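Glucose-6-phosphate dehydrogenase (Trypanosoma cruzi, PDB 5AQ1) catalyses the NADP-dependent oxidation of glucose 6-phosphate, the first step of the pentose phosphate pathway, and probably supports the parasite's redox balance. Local coordinates at residues I265-I270 and I363-K367; A345-L349 and F500-S504; Q244-K248 and R372-I376; V305-P310 and R468-L473. All coordinates share one frame; numbering follows the deposited sequence.

Interaction 1. Residues I265-I270 and I363-K367; sequences IIRDVI and IRAGK. With BG6 (6-O-phosphono-beta-D-glucopyranose), chain F.
D268 and K367 hold the bound sugar between them, touching each other directly only where D268 OD2 lies 3.6 Å from K367 CE. The pair belongs to the glucose 6-phosphate pocket, built where helix 264-282 crosses strand 361-366 of the large mixed sheet in the C-terminal domain. The short segment axes approach to 8.8 Å at 106°, so the helix runs nearly square across the strand. D268 OD1 takes the hydroxyl of BG6 O2 at 2.6 Å; the modelled distance from BG6 O3 to D268 OD2 is implausibly short, and its detail is doubtful. K367 arrives from the strand end with its chain straight up to CE, then bent at chi4 (-86°), which turns NZ onto the ligand. E249 holds the same ammonium by a salt bridge, and K181 bonds the backbone oxygen of D268. Below this polar end the contact is apolar and buried. A365 CB faces the helix, with V269 CG2 at 3.5 Å and I270 CG1 at 3.7 Å. I265 CG1 packs on the same methyl at 3.9 Å, and I270 CG2 meets I363 CG2. K367 NZ lies 2.9 Å from BG6 O4 and also donates to O3, bridging two neighbouring hydroxyls of the ring.

Interaction 2. Residues A345-L349 and F500-S504; sequences AVLRL and FIRIS
R348 and S504 make the polar link of this helix-on-sheet packing, in which the C-terminal helix 495-504 lies along strand 344-349 of the large mixed sheet. The axes of the short segments are 9.6 Å apart and only 14° from parallel. R348 NH1 donates to S504 OG at 2.7 Å, and the oxygen sits in the guanidinium plane. Around this bond the aliphatic part of the arginine also packs: R348 CB lies 3.7 Å from F500 CZ, and CD reaches the serine. The F500 ring, projecting from the helix, lies against V346 and R348 of the strand. V346 CG1 meets it at the edge, 3.7 Å from F500 CD2, and also touches I501 CG1. The guanidinium, 24° from the ring plane, passes F500 obliquely.

What positions these groups lies one step further out. R348 is extended as far as CD and bends at chi3 (74°), which brings NH1 to the serine; E312, beside the neighbouring strand 313-319, takes NH2 in a salt bridge. S504 OG in turn donates to F500 O, one helical turn earlier, so the hydroxyl relays between the arginine and the helix backbone. It also stands over the centre of the F500 ring. S504 N bonds the same carbonyl, F500 O, at 3.1 Å, and the two donors reach that oxygen from opposite faces of its plane.

Interaction 3. Residues Q244-K248 and R372-I376; sequences QITFK and RLLDI
T246 and D375 are brought side by side by their first torsions: D375 has CG between its backbone N and carbonyl carbon (chi1 75°), while T246 has OG1 beside its own N (chi1 -59°). The two side chains lie alongside each other, pointing the same way, with T246 CB 3.3 Å from D375 OD1. They stem from a hydrogen-bonded pair of an antiparallel ladder, the pairing of strands 240-248 and 373-380 inside the mixed sheet of the C-terminal domain. The axes of the two short segments are 4.7 Å apart and run antiparallel (177°).

Two hydrogen-bonded pairs define the register. In the first, T246 N donates to D375 O at 3.0 Å, almost in line with the C=O bond, and D375 N returns a bond to T246 O. In the second, K248 N gives L373 O a 2.8 Å bond in the carbonyl plane, whereas L373 N comes to K248 O from well above the carbonyl plane of K248. CA-H...O contacts fill the gaps between, as where L374 CA lies 3.3 Å from T246 O.

On the face of T246 and K248, K248 CB and L373 CB pack at 4.2 Å. On the other, which carries I245 and F247, L374 CD1 only just reaches F247 CB, with helix 264-282 beyond. R364 also bonds T246 OG1, and R377 makes a salt bridge with D375 OD2. R372, just before the strand, belongs to the substrate pocket, though it approaches the phosphate only loosely. A water joins the polar ends, 2.7 Å from T246 OG1 and 2.8 Å from D375 OD1, and accepts from Q244 NE2.

Interaction 4. Residues V305-P310 and R468-L473; sequences VVPANP and RIYTPL
A308 N donates to I469 O at 2.9 Å (N-H...O angle 141°), fastening the irregular loop 305-310 to helix 460-479 at a kink where the amides of the next turn are missing from the usual ladder. P472 has no N-H to give, and L473 N is served by a water instead. That water accepts from L473 N and donates to both I469 O and A308 O, each 2.8 Å away. It therefore sits in the opened turn and ties it to the loop.

Apolar side chains close over both sides of this polar seam. I469 takes chi1 -68°, which carries CG1 and CD1 toward V305; the two side chains cross at about a right angle, with V305 CB 3.8 Å from I469 CD1. The CG2 branch of I469 lies over the face of the Y470 ring, whose hydroxyl bonds T275 of helix 264-282. Further along, A308 CB faces L473 CD2 at 4.0 Å, and L473 CD1 reaches P310 N at the same distance. P307 CB rests against the backbone oxygens of I469 and R468. This is a proline kink with a water inserted in the helical turn, used here to seat the loop between helix 291-302 and strand 313-319.

How the interactions relate
Three of the four contacts share the large mixed sheet, and interaction 1 lies between the other two. Its strand 361-366 pairs with the strand of interaction 2 on one flank (I363 O to L347 N, 2.7 Å) and with that of interaction 3 on the other (R364 O to F247 N, 2.8 Å). Interaction 4 joins by packing: Y470 CE1 lies 3.6 Å from both I270 CG2 and L347 CD2. Interaction 4 stays about 8 Å from interaction 3, nearest atoms. The substrate is bonded by D268 and K367 of interaction 1 and approached more loosely by R372 of interaction 3; the centres of interactions 1 and 3 are 10 Å apart. The NADPH lies about 6 Å from the D268 side chain.

Interaction 1. Residues I265-I270 and I363-K367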
loop_
_atom_site.group_PDB
_atom_site.type_symbol
_atom_site.label_atom_id
_atom_site.label_comp_id
_atom_site.label_asym_id
_atom_site.label_seq_id
_atom_site.Cartn_x
_atom_site.Cartn_y
_atom_site.Cartn_z
ATOM N N ILE B 265 14.378 6.368 -36.672
ATOM C CA ILE B 265 14.599 6.697 -35.256
ATOM C C ILE B 265 14.200 5.566 -34.299
ATOM O O ILE B 265 14.777 5.430 -33.220
ATOM C CB ILE B 265 13.880 8.019 -34.862
ATOM C CG1 ILE B 265 14.391 8.565 -33.519
ATOM C CG2 ILE B 265 12.365 7.838 -34.812
ATOM C CD1 ILE B 265 15.836 9.011 -33.538
ATOM N N ILE B 266 13.219 4.759 -34.688
ATOM C CA ILE B 266 12.749 3.676 -33.828
ATOM C C ILE B 266 13.816 2.589 -33.722
ATOM O O ILE B 266 14.158 2.155 -32.623
ATOM C CB ILE B 266 11.415 3.080 -34.323
ATOM C CG1 ILE B 266 10.307 4.135 -34.245
ATOM C CG2 ILE B 266 11.023 1.871 -33.483
ATOM C CD1 ILE B 266 9.069 3.802 -35.046
ATOM N N ARG B 267 14.340 2.157 -34.863
ATOM C CA ARG B 267 15.425 1.177 -34.882
ATOM C C ARG B 267 16.731 1.735 -34.298
ATOM O O ARG B 267 17.503 0.996 -33.682
ATOM C CB ARG B 267 15.676 0.676 -36.307
ATOM C CG ARG B 267 14.523 -0.099 -36.926
ATOM C CD ARG B 267 14.986 -0.837 -38.170
ATOM N NE ARG B 267 13.882 -1.407 -38.947
ATOM C CZ ARG B 267 13.106 -0.730 -39.795
ATOM N NH1 ARG B 267 13.279 0.574 -39.991
ATOM N NH2 ARG B 267 12.141 -1.362 -40.454
ATOM N N ASP B 268 16.967 3.033 -34.485
ATOM C CA ASP B 268 18.243 3.654 -34.115
ATOM C C ASP B 268 18.427 3.825 -32.607
ATOM O O ASP B 268 19.505 3.531 -32.084
ATOM C CB ASP B 268 18.395 5.010 -34.816
ATOM C CG ASP B 268 19.805 5.576 -34.711
ATOM O OD1 ASP B 268 20.780 4.814 -34.881
ATOM O OD2 ASP B 268 19.933 6.797 -34.480
ATOM N N VAL B 269 17.393 4.306 -31.915
ATOM C CA VAL B 269 17.500 4.579 -30.470
ATOM C C VAL B 269 16.376 4.027 -29.582
ATOM O O VAL B 269 16.620 3.729 -28.414
ATOM C CB VAL B 269 17.649 6.092 -30.184
ATOM C CG1 VAL B 269 18.824 6.670 -30.963
ATOM C CG2 VAL B 269 16.377 6.851 -30.519
ATOM N N ILE B 270 15.158 3.903 -30.106
ATOM C CA ILE B 270 14.026 3.468 -29.283
ATOM C C ILE B 270 14.080 1.967 -28.994
ATOM O O ILE B 270 13.973 1.551 -27.843
ATOM C CB ILE B 270 12.672 3.842 -29.921
ATOM C CG1 ILE B 270 12.536 5.369 -29.970
ATOM C CG2 ILE B 270 11.516 3.227 -29.133
ATOM C CD1 ILE B 270 11.253 5.873 -30.593
ATOM N N ILE B 363 7.418 7.014 -24.698
ATOM C CA ILE B 363 8.783 6.969 -25.210
ATOM C C ILE B 363 8.875 7.979 -26.339
ATOM O O ILE B 363 8.111 7.892 -27.303
ATOM C CB ILE B 363 9.153 5.587 -25.794
ATOM C CG1 ILE B 363 8.723 4.443 -24.864
ATOM C CG2 ILE B 363 10.649 5.526 -26.094
ATOM C CD1 ILE B 363 9.601 4.257 -23.649
ATOM N N ARG B 364 9.786 8.939 -26.231
ATOM C CA ARG B 364 9.999 9.868 -27.335
ATOM C C ARG B 364 11.475 10.051 -27.672
ATOM O O ARG B 364 12.342 10.046 -26.797
ATOM C CB ARG B 364 9.311 11.212 -27.076
ATOM C CG ARG B 364 9.698 11.887 -25.779
ATOM C CD ARG B 364 8.908 13.168 -25.603
ATOM N NE ARG B 364 9.500 14.001 -24.563
ATOM C CZ ARG B 364 9.392 15.325 -24.492
ATOM N NH1 ARG B 364 8.704 16.011 -25.403
ATOM N NH2 ARG B 364 9.989 15.972 -23.498
ATOM N N ALA B 365 11.739 10.196 -28.966
ATOM C CA ALA B 365 13.093 10.282 -29.482
ATOM C C ALA B 365 13.072 11.054 -30.789
ATOM O O ALA B 365 12.268 10.763 -31.675
ATOM C CB ALA B 365 13.659 8.886 -29.702
ATOM N N GLY B 366 13.945 12.046 -30.904
ATOM C CA GLY B 366 14.029 12.834 -32.123
ATOM C C GLY B 366 15.391 13.455 -32.348
ATOM O O GLY B 366 16.102 13.777 -31.396
ATOM N N LYS B 367 15.745 13.602 -33.621
ATOM C CA LYS B 367 16.925 14.353 -34.033
ATOM C C LYS B 367 16.459 15.682 -34.624
ATOM O O LYS B 367 15.272 15.855 -34.917
ATOM C CB LYS B 367 17.740 13.549 -35.050
ATOM C CG LYS B 367 18.450 12.339 -34.450
ATOM C CD LYS B 367 19.214 11.544 -35.502
ATOM C CE LYS B 367 19.914 10.327 -34.906
ATOM N NZ LYS B 367 21.265 10.634 -34.353
HETATM C C1 BG6 F . 23.912 5.796 -31.413
HETATM C C2 BG6 F . 22.882 6.078 -32.505
HETATM O O1 BG6 F . 23.757 4.461 -30.916
HETATM O O5 BG6 F . 23.735 6.720 -30.335
HETATM C C3 BG6 F . 23.019 7.518 -32.971
HETATM O O2 BG6 F . 23.062 5.183 -33.607
HETATM C C4 BG6 F . 22.859 8.434 -31.768
HETATM O O3 BG6 F . 22.041 7.846 -33.964
HETATM C C5 BG6 F . 23.911 8.086 -30.723
HETATM O O4 BG6 F . 22.984 9.794 -32.185
HETATM C C6 BG6 F . 23.810 9.002 -29.506
HETATM O O6 BG6 F . 24.668 8.545 -28.460
HETATM P P BG6 F . 25.007 9.511 -27.219
HETATM O O1P BG6 F . 23.660 9.919 -26.669
HETATM O O2P BG6 F . 25.789 8.645 -26.271
HETATM O O3P BG6 F . 25.798 10.631 -27.851
#

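Interaction 2. Residues A345-L349 and F500-S504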
loop_
_atom_site.group_PDB
_atom_site.type_symbol
_atom_site.label_atom_id
_atom_site.label_comp_id
_atom_site.label_asym_id
_atom_site.label_seq_id
_atom_site.Cartn_x
_atom_site.Cartn_y
_atom_site.Cartn_z
ATOM N N ALA B 345 9.786 10.349 -33.215
ATOM C CA ALA B 345 8.688 9.452 -32.859
ATOM C C ALA B 345 8.309 9.553 -31.384
ATOM O O ALA B 345 9.183 9.519 -30.521
ATOM C CB ALA B 345 9.055 8.019 -33.200
ATOM N N VAL B 346 7.012 9.691 -31.110
ATOM C CA VAL B 346 6.473 9.522 -29.762
ATOM C C VAL B 346 5.613 8.272 -29.759
ATOM O O VAL B 346 4.735 8.126 -30.600
ATOM C CB VAL B 346 5.563 10.685 -29.318
ATOM C CG1 VAL B 346 5.178 10.520 -27.853
ATOM C CG2 VAL B 346 6.243 12.022 -29.528
ATOM N N LEU B 347 5.869 7.379 -28.808
ATOM C CA LEU B 347 5.104 6.146 -28.650
ATOM C C LEU B 347 4.429 6.136 -27.285
ATOM O O LEU B 347 5.001 6.631 -26.315
ATOM C CB LEU B 347 6.038 4.936 -28.758
ATOM C CG LEU B 347 6.298 4.335 -30.138
ATOM C CD1 LEU B 347 6.599 5.388 -31.186
ATOM C CD2 LEU B 347 7.439 3.336 -30.050
ATOM N N ARG B 348 3.216 5.586 -27.217
ATOM C CA ARG B 348 2.602 5.239 -25.939
ATOM C C ARG B 348 2.570 3.722 -25.812
ATOM O O ARG B 348 1.928 3.037 -26.613
ATOM C CB ARG B 348 1.184 5.804 -25.808
ATOM C CG ARG B 348 0.491 5.388 -24.512
ATOM C CD ARG B 348 -0.788 6.169 -24.232
ATOM N NE ARG B 348 -1.901 5.757 -25.092
ATOM C CZ ARG B 348 -2.580 6.548 -25.928
ATOM N NH1 ARG B 348 -2.298 7.845 -26.052
ATOM N NH2 ARG B 348 -3.569 6.033 -26.649
ATOM N N LEU B 349 3.265 3.204 -24.804
ATOM C CA LEU B 349 3.294 1.771 -24.536
ATOM C C LEU B 349 2.564 1.451 -23.239
ATOM O O LEU B 349 2.447 2.299 -22.351
ATOM C CB LEU B 349 4.737 1.273 -24.446
ATOM C CG LEU B 349 5.642 1.605 -25.637
ATOM C CD1 LEU B 349 7.046 1.081 -25.388
ATOM C CD2 LEU B 349 5.087 1.043 -26.937
ATOM N N PHE B 500 -0.602 14.622 -28.414
ATOM C CA PHE B 500 -0.594 13.181 -28.157
ATOM C C PHE B 500 -0.063 12.865 -26.757
ATOM O O PHE B 500 -0.612 12.010 -26.064
ATOM C CB PHE B 500 0.234 12.444 -29.212
ATOM C CG PHE B 500 0.349 10.966 -28.968
ATOM C CD1 PHE B 500 -0.730 10.127 -29.198
ATOM C CD2 PHE B 500 1.536 10.413 -28.502
ATOM C CE1 PHE B 500 -0.630 8.762 -28.971
ATOM C CE2 PHE B 500 1.644 9.051 -28.275
ATOM C CZ PHE B 500 0.559 8.223 -28.509
ATOM N N ILE B 501 1.002 13.554 -26.354
ATOM C CA ILE B 501 1.578 13.376 -25.022
ATOM C C ILE B 501 0.577 13.784 -23.942
ATOM O O ILE B 501 0.420 13.080 -22.942
ATOM C CB ILE B 501 2.899 14.167 -24.860
ATOM C CG1 ILE B 501 4.001 13.513 -25.698
ATOM C CG2 ILE B 501 3.336 14.216 -23.399
ATOM C CD1 ILE B 501 5.239 14.367 -25.888
ATOM N N ARG B 502 -0.102 14.908 -24.154
ATOM C CA ARG B 502 -1.048 15.431 -23.173
ATOM C C ARG B 502 -2.209 14.466 -22.934
ATOM O O ARG B 502 -2.514 14.147 -21.785
ATOM C CB ARG B 502 -1.580 16.799 -23.607
ATOM C CG ARG B 502 -2.325 17.548 -22.509
ATOM C CD ARG B 502 -3.144 18.707 -23.062
ATOM N NE ARG B 502 -4.174 18.251 -23.994
ATOM C CZ ARG B 502 -5.306 17.636 -23.645
ATOM N NH1 ARG B 502 -5.594 17.390 -22.369
ATOM N NH2 ARG B 502 -6.165 17.261 -24.587
ATOM N N ILE B 503 -2.841 13.989 -24.007
ATOM C CA ILE B 503 -3.980 13.075 -23.863
ATOM C C ILE B 503 -3.541 11.702 -23.359
ATOM O O ILE B 503 -4.345 10.963 -22.797
ATOM C CB ILE B 503 -4.806 12.897 -25.164
ATOM C CG1 ILE B 503 -4.050 12.084 -26.222
ATOM C CG2 ILE B 503 -5.251 14.242 -25.722
ATOM C CD1 ILE B 503 -4.892 10.982 -26.833
ATOM N N SER B 504 -2.270 11.362 -23.576
ATOM C CA SER B 504 -1.707 10.113 -23.072
ATOM C C SER B 504 -1.581 10.095 -21.545
ATOM O O SER B 504 -1.470 9.022 -20.952
ATOM C CB SER B 504 -0.338 9.838 -23.702
ATOM O OG SER B 504 -0.448 9.574 -25.089
#

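Interaction 3. Residues Q244-K248 and R372-I376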
loop_
_atom_site.group_PDB
_atom_site.type_symbol
_atom_site.label_atom_id
_atom_site.label_comp_id
_atom_site.label_asym_id
_atom_site.label_seq_id
_atom_site.Cartn_x
_atom_site.Cartn_y
_atom_site.Cartn_z
ATOM N N GLN B 244 7.693 9.021 -18.560
ATOM C CA GLN B 244 8.164 9.532 -19.845
ATOM C C GLN B 244 9.669 9.323 -19.985
ATOM O O GLN B 244 10.433 9.659 -19.080
ATOM C CB GLN B 244 7.833 11.017 -19.993
ATOM C CG GLN B 244 7.946 11.526 -21.425
ATOM C CD GLN B 244 7.797 13.030 -21.538
ATOM O OE1 GLN B 244 6.896 13.524 -22.207
ATOM N NE2 GLN B 244 8.687 13.762 -20.886
ATOM N N ILE B 245 10.078 8.761 -21.120
ATOM C CA ILE B 245 11.490 8.576 -21.450
ATOM C C ILE B 245 11.773 9.374 -22.719
ATOM O O ILE B 245 11.137 9.148 -23.754
ATOM C CB ILE B 245 11.832 7.087 -21.660
ATOM C CG1 ILE B 245 11.511 6.284 -20.392
ATOM C CG2 ILE B 245 13.304 6.923 -22.008
ATOM C CD1 ILE B 245 11.524 4.782 -20.582
ATOM N N THR B 246 12.728 10.297 -22.635
ATOM C CA THR B 246 12.944 11.295 -23.684
ATOM C C THR B 246 14.374 11.316 -24.219
ATOM O O THR B 246 15.335 11.335 -23.456
ATOM C CB THR B 246 12.604 12.698 -23.160
ATOM O OG1 THR B 246 11.239 12.719 -22.729
ATOM C CG2 THR B 246 12.821 13.757 -24.234
ATOM N N PHE B 247 14.488 11.332 -25.546
ATOM C CA PHE B 247 15.762 11.456 -26.244
ATOM C C PHE B 247 15.642 12.607 -27.235
ATOM O O PHE B 247 14.744 12.616 -28.073
ATOM C CB PHE B 247 16.094 10.142 -26.962
ATOM C CG PHE B 247 17.222 10.242 -27.951
ATOM C CD1 PHE B 247 16.975 10.603 -29.272
ATOM C CD2 PHE B 247 18.526 9.944 -27.579
ATOM C CE1 PHE B 247 18.007 10.684 -30.195
ATOM C CE2 PHE B 247 19.564 10.027 -28.501
ATOM C CZ PHE B 247 19.303 10.392 -29.809
ATOM N N LYS B 248 16.538 13.583 -27.125
ATOM C CA LYS B 248 16.599 14.693 -28.075
ATOM C C LYS B 248 18.035 14.945 -28.509
ATOM O O LYS B 248 18.965 14.778 -27.722
ATOM C CB LYS B 248 16.062 15.974 -27.452
ATOM C CG LYS B 248 14.655 15.898 -26.897
ATOM C CD LYS B 248 14.217 17.295 -26.497
ATOM C CE LYS B 248 12.942 17.302 -25.678
ATOM N NZ LYS B 248 12.706 18.676 -25.152
ATOM N N ARG B 372 19.881 18.998 -26.867
ATOM C CA ARG B 372 20.366 17.659 -26.592
ATOM C C ARG B 372 19.885 17.275 -25.201
ATOM O O ARG B 372 20.126 18.001 -24.237
ATOM C CB ARG B 372 21.891 17.618 -26.655
ATOM C CG ARG B 372 22.480 16.258 -26.313
ATOM C CD ARG B 372 23.824 16.039 -26.992
ATOM N NE ARG B 372 24.381 14.726 -26.669
ATOM C CZ ARG B 372 25.103 14.444 -25.584
ATOM N NH1 ARG B 372 25.384 15.379 -24.678
ATOM N NH2 ARG B 372 25.553 13.206 -25.404
ATOM N N LEU B 373 19.187 16.148 -25.099
ATOM C CA LEU B 373 18.648 15.703 -23.817
ATOM C C LEU B 373 18.414 14.205 -23.777
ATOM O O LEU B 373 17.968 13.604 -24.755
ATOM C CB LEU B 373 17.323 16.410 -23.516
ATOM C CG LEU B 373 16.635 16.057 -22.190
ATOM C CD1 LEU B 373 17.486 16.481 -20.999
ATOM C CD2 LEU B 373 15.260 16.697 -22.115
ATOM N N LEU B 374 18.739 13.614 -22.632
ATOM C CA LEU B 374 18.288 12.275 -22.286
ATOM C C LEU B 374 17.814 12.331 -20.846
ATOM O O LEU B 374 18.630 12.474 -19.930
ATOM C CB LEU B 374 19.413 11.247 -22.433
ATOM C CG LEU B 374 19.063 9.800 -22.061
ATOM C CD1 LEU B 374 18.031 9.224 -23.016
ATOM C CD2 LEU B 374 20.317 8.944 -22.053
ATOM N N ASP B 375 16.503 12.242 -20.637
ATOM C CA ASP B 375 15.979 12.205 -19.273
ATOM C C ASP B 375 14.825 11.236 -19.089
ATOM O O ASP B 375 14.161 10.821 -20.045
ATOM C CB ASP B 375 15.650 13.621 -18.742
ATOM C CG ASP B 375 14.366 14.223 -19.324
ATOM O OD1 ASP B 375 13.678 13.580 -20.145
ATOM O OD2 ASP B 375 14.041 15.369 -18.939
ATOM N N ILE B 376 14.624 10.873 -17.829
ATOM C CA ILE B 376 13.565 9.976 -17.407
ATOM C C ILE B 376 12.705 10.768 -16.436
ATOM O O ILE B 376 13.229 11.387 -15.509
ATOM C CB ILE B 376 14.151 8.740 -16.695
ATOM C CG1 ILE B 376 15.082 7.967 -17.637
ATOM C CG2 ILE B 376 13.046 7.823 -16.185
ATOM C CD1 ILE B 376 16.082 7.095 -16.915
HETATM O O HOH W 1 11.188 12.265 -20.107
#

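Interaction 4. Residues V305-P310 and R468-L473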
loop_
_atom_site.group_PDB
_atom_site.type_symbol
_atom_site.label_atom_id
_atom_site.label_comp_id
_atom_site.label_asym_id
_atom_site.label_seq_id
_atom_site.Cartn_x
_atom_site.Cartn_y
_atom_site.Cartn_z
ATOM N N VAL B 305 5.349 -6.293 -22.227
ATOM C CA VAL B 305 5.035 -5.024 -22.881
ATOM C C VAL B 305 4.142 -5.293 -24.085
ATOM O O VAL B 305 4.440 -6.163 -24.900
ATOM C CB VAL B 305 6.306 -4.286 -23.338
ATOM C CG1 VAL B 305 5.950 -3.016 -24.100
ATOM C CG2 VAL B 305 7.190 -3.951 -22.143
ATOM N N VAL B 306 3.050 -4.542 -24.195
ATOM C CA VAL B 306 2.141 -4.672 -25.329
ATOM C C VAL B 306 2.805 -4.037 -26.553
ATOM O O VAL B 306 3.269 -2.893 -26.478
ATOM C CB VAL B 306 0.788 -3.984 -25.053
ATOM C CG1 VAL B 306 -0.109 -4.041 -26.283
ATOM C CG2 VAL B 306 0.100 -4.626 -23.855
ATOM N N PRO B 307 2.852 -4.763 -27.685
ATOM C CA PRO B 307 3.511 -4.201 -28.866
ATOM C C PRO B 307 2.935 -2.852 -29.289
ATOM O O PRO B 307 1.721 -2.659 -29.255
ATOM C CB PRO B 307 3.253 -5.253 -29.951
ATOM C CG PRO B 307 3.039 -6.525 -29.209
ATOM C CD PRO B 307 2.358 -6.132 -27.931
ATOM N N ALA B 308 3.811 -1.930 -29.677
ATOM C CA ALA B 308 3.392 -0.617 -30.148
ATOM C C ALA B 308 2.514 -0.759 -31.377
ATOM O O ALA B 308 2.640 -1.725 -32.130
ATOM C CB ALA B 308 4.609 0.240 -30.467
ATOM N N ASN B 309 1.619 0.202 -31.583
ATOM C CA ASN B 309 0.791 0.199 -32.781
ATOM C C ASN B 309 0.567 1.610 -33.339
ATOM O O ASN B 309 0.668 2.591 -32.598
ATOM C CB ASN B 309 -0.533 -0.526 -32.514
ATOM C CG ASN B 309 -1.531 0.327 -31.771
ATOM O OD1 ASN B 309 -2.480 0.845 -32.360
ATOM N ND2 ASN B 309 -1.317 0.488 -30.472
ATOM N N PRO B 310 0.280 1.713 -34.652
ATOM C CA PRO B 310 0.153 3.002 -35.346
ATOM C C PRO B 310 -0.743 4.029 -34.658
ATOM O O PRO B 310 -0.432 5.222 -34.676
ATOM C CB PRO B 310 -0.460 2.614 -36.693
ATOM C CG PRO B 310 -0.019 1.213 -36.917
ATOM C CD PRO B 310 0.029 0.578 -35.564
ATOM N N ARG B 468 10.158 -7.666 -30.752
ATOM C CA ARG B 468 8.744 -8.027 -30.806
ATOM C C ARG B 468 7.830 -6.859 -30.433
ATOM O O ARG B 468 6.694 -6.780 -30.897
ATOM C CB ARG B 468 8.468 -9.248 -29.924
ATOM C CG ARG B 468 8.946 -10.538 -30.569
ATOM C CD ARG B 468 8.902 -11.725 -29.624
ATOM N NE ARG B 468 9.504 -12.899 -30.255
ATOM C CZ ARG B 468 8.844 -13.807 -30.970
ATOM N NH1 ARG B 468 7.526 -13.733 -31.144
ATOM N NH2 ARG B 468 9.516 -14.818 -31.505
ATOM N N ILE B 469 8.338 -5.946 -29.613
ATOM C CA ILE B 469 7.581 -4.766 -29.223
ATOM C C ILE B 469 7.308 -3.847 -30.415
ATOM O O ILE B 469 6.194 -3.323 -30.553
ATOM C CB ILE B 469 8.308 -3.986 -28.104
ATOM C CG1 ILE B 469 8.296 -4.813 -26.813
ATOM C CG2 ILE B 469 7.656 -2.629 -27.867
ATOM C CD1 ILE B 469 9.290 -4.356 -25.765
ATOM N N TYR B 470 8.313 -3.668 -31.275
ATOM C CA TYR B 470 8.266 -2.636 -32.316
ATOM C C TYR B 470 8.096 -3.145 -33.746
ATOM O O TYR B 470 7.755 -2.360 -34.629
ATOM C CB TYR B 470 9.523 -1.762 -32.241
ATOM C CG TYR B 470 9.759 -1.196 -30.866
ATOM C CD1 TYR B 470 9.028 -0.112 -30.405
ATOM C CD2 TYR B 470 10.704 -1.756 -30.021
ATOM C CE1 TYR B 470 9.235 0.403 -29.133
ATOM C CE2 TYR B 470 10.917 -1.254 -28.750
ATOM C CZ TYR B 470 10.181 -0.174 -28.308
ATOM O OH TYR B 470 10.380 0.332 -27.045
ATOM N N THR B 471 8.314 -4.438 -33.978
ATOM C CA THR B 471 8.316 -4.978 -35.341
ATOM C C THR B 471 6.996 -4.766 -36.092
ATOM O O THR B 471 7.022 -4.304 -37.231
ATOM C CB THR B 471 8.740 -6.463 -35.372
ATOM O OG1 THR B 471 10.136 -6.557 -35.066
ATOM C CG2 THR B 471 8.499 -7.087 -36.745
ATOM N N PRO B 472 5.844 -5.104 -35.472
ATOM C CA PRO B 472 4.564 -4.824 -36.140
ATOM C C PRO B 472 4.416 -3.372 -36.595
ATOM O O PRO B 472 3.951 -3.129 -37.711
ATOM C CB PRO B 472 3.525 -5.158 -35.068
ATOM C CG PRO B 472 4.179 -6.192 -34.227
ATOM C CD PRO B 472 5.655 -5.891 -34.240
ATOM N N LEU B 473 4.816 -2.427 -35.745
ATOM C CA LEU B 473 4.786 -1.005 -36.095
ATOM C C LEU B 473 5.742 -0.688 -37.240
ATOM O O LEU B 473 5.368 -0.011 -38.199
ATOM C CB LEU B 473 5.124 -0.131 -34.884
ATOM C CG LEU B 473 5.288 1.378 -35.137
ATOM C CD1 LEU B 473 4.068 1.971 -35.829
ATOM C CD2 LEU B 473 5.556 2.107 -33.830
HETATM O O HOH W 2 5.015 -2.841 -33.052
#